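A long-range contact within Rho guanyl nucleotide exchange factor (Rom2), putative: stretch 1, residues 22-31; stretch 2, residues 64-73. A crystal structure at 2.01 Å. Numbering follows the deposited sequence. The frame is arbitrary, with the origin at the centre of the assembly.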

# COMPACT_ATOMS: atom_id res chain seq x y z
N VAL A 22 8.17 13.33 -2.06
CA VAL A 22 7.23 12.33 -2.60
C VAL A 22 6.45 11.61 -1.48
O VAL A 22 7.03 10.87 -0.69
CB VAL A 22 8.00 11.30 -3.48
CG1 VAL A 22 7.08 10.22 -4.01
CG2 VAL A 22 8.64 12.01 -4.66
N ASN A 23 5.13 11.78 -1.43
CA ASN A 23 4.36 11.08 -0.44
C ASN A 23 3.93 9.66 -0.93
O ASN A 23 3.75 8.73 -0.11
CB ASN A 23 3.07 11.82 -0.08
CG ASN A 23 3.28 13.21 0.60
OD1 ASN A 23 4.25 13.45 1.23
ND2 ASN A 23 2.32 14.11 0.42
N CYS A 24 3.60 9.55 -2.23
CA CYS A 24 3.03 8.32 -2.84
C CYS A 24 3.28 8.28 -4.32
O CYS A 24 3.74 9.27 -4.91
CB CYS A 24 1.53 8.23 -2.56
SG CYS A 24 0.57 9.67 -3.05
N LEU A 25 3.03 7.12 -4.93
CA LEU A 25 3.34 6.92 -6.34
C LEU A 25 2.54 5.72 -6.85
O LEU A 25 2.33 4.76 -6.09
CB LEU A 25 4.88 6.76 -6.50
CG LEU A 25 5.52 6.34 -7.84
CD1 LEU A 25 6.98 6.76 -7.92
CD2 LEU A 25 5.50 4.84 -8.05
N VAL A 26 2.12 5.78 -8.11
CA VAL A 26 1.62 4.59 -8.80
C VAL A 26 2.11 4.59 -10.25
O VAL A 26 2.16 5.65 -10.89
CB VAL A 26 0.08 4.49 -8.75
CG1 VAL A 26 -0.56 5.69 -9.48
CG2 VAL A 26 -0.43 3.18 -9.37
N PRO A 27 2.53 3.40 -10.78
CA PRO A 27 2.92 3.29 -12.18
C PRO A 27 1.67 3.16 -13.04
O PRO A 27 0.69 2.68 -12.56
CB PRO A 27 3.79 2.00 -12.22
CG PRO A 27 3.39 1.22 -11.02
CD PRO A 27 3.08 2.29 -9.98
N VAL A 28 1.68 3.68 -14.26
CA VAL A 28 0.52 3.52 -15.18
C VAL A 28 1.10 3.15 -16.55
O VAL A 28 2.33 3.14 -16.71
CB VAL A 28 -0.35 4.82 -15.32
CG1 VAL A 28 -0.80 5.28 -13.95
CG2 VAL A 28 0.42 5.94 -15.98
N ASP A 29 0.22 2.86 -17.51
CA ASP A 29 0.63 2.64 -18.90
C ASP A 29 1.60 1.48 -18.97
O ASP A 29 2.73 1.62 -19.48
CB ASP A 29 1.30 3.92 -19.48
CG ASP A 29 0.45 4.61 -20.53
OD1 ASP A 29 0.50 4.17 -21.72
OD2 ASP A 29 -0.23 5.62 -20.18
N GLY A 30 1.19 0.36 -18.39
CA GLY A 30 2.03 -0.82 -18.25
C GLY A 30 3.37 -0.57 -17.60
O GLY A 30 4.34 -1.25 -17.94
N GLY A 31 3.47 0.38 -16.67
CA GLY A 31 4.75 0.59 -15.97
C GLY A 31 5.67 1.51 -16.75
O GLY A 31 6.78 1.84 -16.33
N GLN A 64 -1.84 18.08 -0.28
CA GLN A 64 -1.81 17.02 0.73
C GLN A 64 -2.15 15.63 0.16
O GLN A 64 -2.98 14.92 0.73
CB GLN A 64 -2.81 17.33 1.84
CG GLN A 64 -2.72 18.74 2.38
CD GLN A 64 -1.43 18.94 3.12
OE1 GLN A 64 -1.13 18.22 4.07
NE2 GLN A 64 -0.66 19.94 2.70
N VAL A 65 -1.60 15.29 -1.00
CA VAL A 65 -1.92 13.98 -1.67
C VAL A 65 -1.19 12.87 -0.93
O VAL A 65 0.04 12.75 -1.03
CB VAL A 65 -1.55 13.94 -3.15
CG1 VAL A 65 -1.97 12.59 -3.75
CG2 VAL A 65 -2.27 15.09 -3.89
N THR A 66 -1.92 12.08 -0.14
CA THR A 66 -1.29 11.05 0.67
C THR A 66 -1.39 9.63 0.09
O THR A 66 -0.64 8.79 0.53
CB THR A 66 -1.86 11.01 2.08
OG1 THR A 66 -3.26 10.78 1.96
CG2 THR A 66 -1.61 12.37 2.83
N GLN A 67 -2.34 9.35 -0.81
CA GLN A 67 -2.45 8.02 -1.43
C GLN A 67 -3.01 8.15 -2.84
O GLN A 67 -3.83 9.03 -3.16
CB GLN A 67 -3.20 7.07 -0.46
CG GLN A 67 -3.01 5.60 -0.75
CD GLN A 67 -4.04 4.67 -0.13
OE1 GLN A 67 -4.53 4.87 1.02
NE2 GLN A 67 -4.38 3.62 -0.89
N ILE A 68 -2.51 7.31 -3.73
CA ILE A 68 -2.84 7.34 -5.14
C ILE A 68 -2.79 5.91 -5.73
O ILE A 68 -1.93 5.09 -5.36
CB ILE A 68 -1.91 8.30 -5.89
CG1 ILE A 68 -2.51 8.70 -7.23
CG2 ILE A 68 -0.48 7.76 -6.09
CD1 ILE A 68 -1.83 9.97 -7.78
N ASP A 69 -3.72 5.62 -6.62
CA ASP A 69 -3.83 4.32 -7.31
C ASP A 69 -4.63 4.49 -8.61
O ASP A 69 -5.01 5.64 -8.98
CB ASP A 69 -4.53 3.31 -6.40
CG ASP A 69 -4.05 1.85 -6.63
OD1 ASP A 69 -3.47 1.48 -7.70
OD2 ASP A 69 -4.29 1.06 -5.70
N THR A 70 -4.82 3.37 -9.32
CA THR A 70 -5.61 3.31 -10.59
C THR A 70 -6.60 2.15 -10.59
O THR A 70 -6.39 1.23 -9.85
CB THR A 70 -4.74 3.02 -11.84
OG1 THR A 70 -3.88 1.90 -11.57
CG2 THR A 70 -3.92 4.24 -12.26
N LEU A 71 -7.65 2.24 -11.43
CA LEU A 71 -8.44 1.08 -11.96
C LEU A 71 -8.25 1.08 -13.44
O LEU A 71 -8.94 1.80 -14.15
CB LEU A 71 -9.94 1.27 -11.73
CG LEU A 71 -10.57 0.77 -10.44
CD1 LEU A 71 -9.98 1.59 -9.34
CD2 LEU A 71 -12.11 0.91 -10.45
N GLU A 72 -7.31 0.31 -13.94
CA GLU A 72 -6.85 0.50 -15.33
C GLU A 72 -7.94 0.05 -16.33
O GLU A 72 -8.04 0.61 -17.44
CB GLU A 72 -5.49 -0.23 -15.54
CG GLU A 72 -4.67 0.24 -16.76
CD GLU A 72 -3.47 1.16 -16.42
OE1 GLU A 72 -3.68 2.22 -15.83
OE2 GLU A 72 -2.30 0.85 -16.80
N GLU A 73 -8.77 -0.89 -15.89
CA GLU A 73 -9.85 -1.46 -16.70
C GLU A 73 -10.91 -0.41 -17.02
O GLU A 73 -11.50 -0.47 -18.12
CB GLU A 73 -10.46 -2.69 -15.99
CG GLU A 73 -11.67 -3.32 -16.67
CD GLU A 73 -11.33 -4.00 -17.99
OE1 GLU A 73 -10.53 -4.96 -18.00
OE2 GLU A 73 -11.89 -3.59 -19.03
O HOH W 1 0.31 3.14 -5.43

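Two strands that run side by side need not be joined by backbone hydrogen bonds, and this pair from a putative Rho guanyl nucleotide exchange factor illustrates the case. Strands 22-28 and 65-71 are nearly parallel, with 8° between their directions and a closest approach of 5.7 Å between their axes. That spacing is wider than in a hydrogen-bonded sheet, where neighbouring strands lie a little under 5 Å apart, and no backbone-to-backbone hydrogen bond crosses it. Side chains fill the gap instead.

Cys24 and Val26 contribute most from the first strand, with 76 and 73 Å² covered; Ile68, with 64 Å², leads the second. All three are buried, and all three point their CA-to-CB bonds toward the opposing stretch. The intervening Leu25 points away, in keeping with the alternation of an extended chain. Cys24, with chi1 in the p well, lays its sulfur against the other strand's backbone: SG is 3.7 Å from Val65 O and equally 3.7 Å from Gln67 N. Cys24 SG also meets apolar carbon on two residues, Val65 CG1 at 3.9 Å and Ile68 CG2 at 3.7 Å. One compact side chain thus packs against both main chain and side chains.

Ile68 answers from the other side. The CG2 methyl of Ile68 touches Cys24 SG and also lies 4.0 Å from Val26 CG1, while approaching the backbone at Leu25 C to 3.7 Å. A single methyl therefore rests against two inward-facing side chains and the chain that links them. Val26 extends the packing along the strand: its CG2 comes within 3.9 Å of Asp69 OD1, a van der Waals contact with an oxygen that already accepts a hydrogen bond from its neighbour, Thr70 N, at 2.8 Å. Farther on, Val28 CG1 meets Thr70 CG2 at 3.7 Å.

Where the backbones stand too far apart to pair, polar links can still form through longer reaches. A water bridges the strands beside the apolar cluster, its oxygen (HOH 1 O) donating to Leu25 O at 2.7 Å and to Ile68 O at 3.0 Å, and so satisfies two carbonyls at once. Toward one end, the side-chain amide of Asn23 spans the gap, its ND2 donating to Val65 O at 3.0 Å with a favourable angle of 160°. Toward the other, Glu72 OE2 accepts a weak hydrogen bond from Asp29 N, at 3.3 Å and 134°. The principle is plain: apolar packing occupies the middle, and side chains and water supply the polar connections.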